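Local coordinates for methanol--corrinoid protein co-methyltransferase (Methanosarcina barkeri, PDB 2I2X) that transfers the methyl group of methanol to the cob(I)amide carried by its partner corrinoid protein MtaC, a zinc-dependent step of methanogenesis from methanol, at residues 353-357 with 370-374. Sequence-based numbering, arbitrary orientation.
Sequences RDLMM and LAYDN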
ATOM      1  N   ARG A 353      17.073  -1.117  16.783  1.00  6.29           N
ATOM      2  CA  ARG A 353      16.036  -1.247  17.813  1.00  5.01           C
ATOM      3  C   ARG A 353      15.806   0.072  18.589  1.00  5.11           C
ATOM      4  O   ARG A 353      14.695   0.596  18.607  1.00  4.83           O
ATOM      5  CB  ARG A 353      16.343  -2.430  18.711  1.00  6.39           C
ATOM      6  CG  ARG A 353      15.555  -2.536  20.062  1.00  5.67           C
ATOM      7  CD  ARG A 353      16.498  -2.045  21.140  1.00 10.50           C
ATOM      8  NE  ARG A 353      16.974  -3.117  21.967  1.00 10.55           N
ATOM      9  CZ  ARG A 353      18.035  -3.079  22.762  1.00 10.19           C
ATOM     10  NH1 ARG A 353      18.811  -2.008  22.838  1.00  4.48           N
ATOM     11  NH2 ARG A 353      18.286  -4.164  23.507  1.00 11.45           N
ATOM     12  N   ASP A 354      16.846   0.678  19.141  1.00  4.76           N
ATOM     13  CA  ASP A 354      16.638   1.967  19.810  1.00  5.78           C
ATOM     14  C   ASP A 354      16.076   3.067  18.917  1.00  6.17           C
ATOM     15  O   ASP A 354      15.236   3.855  19.360  1.00  5.94           O
ATOM     16  CB  ASP A 354      17.890   2.426  20.541  1.00  5.78           C
ATOM     17  CG  ASP A 354      18.230   1.524  21.716  1.00  9.05           C
ATOM     18  OD1 ASP A 354      17.397   0.669  22.142  1.00  9.53           O
ATOM     19  OD2 ASP A 354      19.344   1.671  22.236  1.00 13.47           O
ATOM     20  N   LEU A 355      16.522   3.105  17.656  1.00  6.93           N
ATOM     21  CA  LEU A 355      16.110   4.143  16.725  1.00  6.75           C
ATOM     22  C   LEU A 355      14.594   3.984  16.455  1.00  6.58           C
ATOM     23  O   LEU A 355      13.822   4.943  16.548  1.00  5.52           O
ATOM     24  CB  LEU A 355      16.932   4.044  15.437  1.00  7.18           C
ATOM     25  CG  LEU A 355      18.031   5.017  14.964  1.00  8.29           C
ATOM     26  CD1 LEU A 355      18.565   5.976  15.986  1.00  7.75           C
ATOM     27  CD2 LEU A 355      19.165   4.248  14.345  1.00 10.15           C
ATOM     28  N   MET A 356      14.171   2.753  16.190  1.00  6.35           N
ATOM     29  CA  MET A 356      12.755   2.459  15.953  1.00  6.35           C
ATOM     30  C   MET A 356      11.941   2.860  17.165  1.00  6.59           C
ATOM     31  O   MET A 356      10.895   3.477  17.027  1.00  6.69           O
ATOM     32  CB  MET A 356      12.532   0.972  15.633  1.00  6.15           C
ATOM     33  CG  MET A 356      13.375   0.506  14.500  1.00  5.84           C
ATOM     34  SD  MET A 356      13.307  -1.244  14.152  1.00 10.80           S
ATOM     35  CE  MET A 356      13.539  -1.885  15.749  1.00 16.13           C
ATOM     36  N   MET A 357      12.454   2.549  18.351  1.00  6.40           N
ATOM     37  CA  MET A 357      11.736   2.827  19.574  1.00  6.21           C
ATOM     38  C   MET A 357      11.639   4.339  19.734  1.00  6.36           C
ATOM     39  O   MET A 357      10.540   4.878  19.897  1.00  7.02           O
ATOM     40  CB  MET A 357      12.420   2.139  20.776  1.00  5.28           C
ATOM     41  CG  MET A 357      11.828   2.451  22.145  1.00  5.01           C
ATOM     42  SD  MET A 357      12.203   4.110  22.802  1.00  5.64           S
ATOM     43  CE  MET A 357      13.999   4.017  23.011  1.00  2.00           C
ATOM     44  N   LEU A 370       4.541   1.246  25.259  1.00  9.75           N
ATOM     45  CA  LEU A 370       4.869   0.055  24.505  1.00  9.46           C
ATOM     46  C   LEU A 370       6.349  -0.017  24.170  1.00  9.47           C
ATOM     47  O   LEU A 370       6.827  -1.054  23.701  1.00  9.28           O
ATOM     48  CB  LEU A 370       4.024   0.013  23.234  1.00 10.07           C
ATOM     49  CG  LEU A 370       2.897  -1.023  23.128  1.00  9.32           C
ATOM     50  CD1 LEU A 370       2.531  -1.611  24.425  1.00 11.19           C
ATOM     51  CD2 LEU A 370       1.724  -0.471  22.424  1.00  7.12           C
ATOM     52  N   ALA A 371       7.073   1.078  24.418  1.00  9.44           N
ATOM     53  CA  ALA A 371       8.543   1.105  24.274  1.00  9.26           C
ATOM     54  C   ALA A 371       9.198  -0.012  25.122  1.00  8.88           C
ATOM     55  O   ALA A 371       8.859  -0.188  26.278  1.00  9.16           O
ATOM     56  CB  ALA A 371       9.080   2.460  24.651  1.00  9.02           C
ATOM     57  N   TYR A 372      10.100  -0.782  24.523  1.00  8.17           N
ATOM     58  CA  TYR A 372      10.506  -2.063  25.085  1.00  6.99           C
ATOM     59  C   TYR A 372      11.001  -1.953  26.531  1.00  6.68           C
ATOM     60  O   TYR A 372      10.796  -2.885  27.307  1.00  7.52           O
ATOM     61  CB  TYR A 372      11.523  -2.792  24.180  1.00  6.58           C
ATOM     62  CG  TYR A 372      12.902  -2.165  24.205  1.00  6.98           C
ATOM     63  CD1 TYR A 372      13.225  -1.113  23.341  1.00  3.22           C
ATOM     64  CD2 TYR A 372      13.880  -2.593  25.140  1.00  5.77           C
ATOM     65  CE1 TYR A 372      14.492  -0.512  23.391  1.00  4.43           C
ATOM     66  CE2 TYR A 372      15.142  -1.991  25.204  1.00  5.47           C
ATOM     67  CZ  TYR A 372      15.448  -0.953  24.327  1.00  6.39           C
ATOM     68  OH  TYR A 372      16.698  -0.344  24.387  1.00  5.53           O
ATOM     69  N   ASP A 373      11.636  -0.853  26.916  1.00  5.45           N
ATOM     70  CA  ASP A 373      12.001  -0.713  28.338  1.00  5.85           C
ATOM     71  C   ASP A 373      10.781  -0.604  29.255  1.00  6.05           C
ATOM     72  O   ASP A 373      10.764  -1.216  30.331  1.00  6.35           O
ATOM     73  CB  ASP A 373      12.975   0.434  28.608  1.00  4.54           C
ATOM     74  CG  ASP A 373      12.432   1.752  28.161  1.00  6.32           C
ATOM     75  OD1 ASP A 373      11.690   1.730  27.151  1.00  5.66           O
ATOM     76  OD2 ASP A 373      12.729   2.808  28.793  1.00  7.28           O
ATOM     77  N   ASN A 374       9.790   0.184  28.847  1.00  6.44           N
ATOM     78  CA  ASN A 374       8.538   0.315  29.582  1.00  7.61           C
ATOM     79  C   ASN A 374       7.678  -0.954  29.504  1.00  8.69           C
ATOM     80  O   ASN A 374       7.044  -1.359  30.495  1.00  9.36           O
ATOM     81  CB  ASN A 374       7.763   1.543  29.110  1.00  6.48           C
ATOM     82  CG  ASN A 374       8.487   2.829  29.449  1.00  7.69           C
ATOM     83  OD1 ASN A 374       9.074   2.923  30.528  1.00  5.15           O
ATOM     84  ND2 ASN A 374       8.472   3.830  28.528  1.00  5.18           N
TER
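Tyr372, in the first turn of helix 372-383, reaches across to Arg353 and Asp354 of helix 349-361 and docks one helix start against the flank of another. This is helix-to-helix packing in the largely helical C-terminal part of a TIM-barrel subunit, away from the metal and corrinoid sites. The tight part is polar and gathers round the phenol. Tyr372 OH donates a hydrogen bond of 2.6 Å to Asp354 OD1, arriving on the syn side and 22° out of the carboxylate plane; carboxylate and ring are themselves almost coplanar. Tyrosine suits the place because it is long enough to span the gap and ends in a donor, aspartate because its carboxylate can accept from both phenol and guanidinium. Arg353 lies over one face of the ring, its NE 3.5 Å from Tyr372 CZ, with guanidinium and ring planes 22° apart. Bends at chi2 and chi3 lay its flexible chain over the ring's rim, and Arg353 CD comes within 3.4 Å of Tyr372 CE1. A salt bridge to Asp15 and a hydrogen bond to Met17 O also engage the guanidinium, helping to fix it in this buried setting. The looser part is apolar, yet it too is buried. Met357, an unbranched apolar chain that can lie beside both Ala371 and the ring, has CG anti to its backbone nitrogen (chi1 175°), which carries that methylene toward Ala371, whose small side chain lets the N-cap residue sit close to the neighbouring helix; Met357 CG and Ala371 CB are 3.7 Å apart. The same methylene meets Tyr372 CD1 more distantly, at 4.0 Å. Met1 of a neighbouring subunit, probably MtaC, packs on Met357 and Tyr372, partly covering the apolar side. Back at the polar end, Asp354 OD1 also accepts a hydrogen bond from Arg353 NH1, part of a salt bridge within the helix, at 3.1 Å and from above the carboxylate plane.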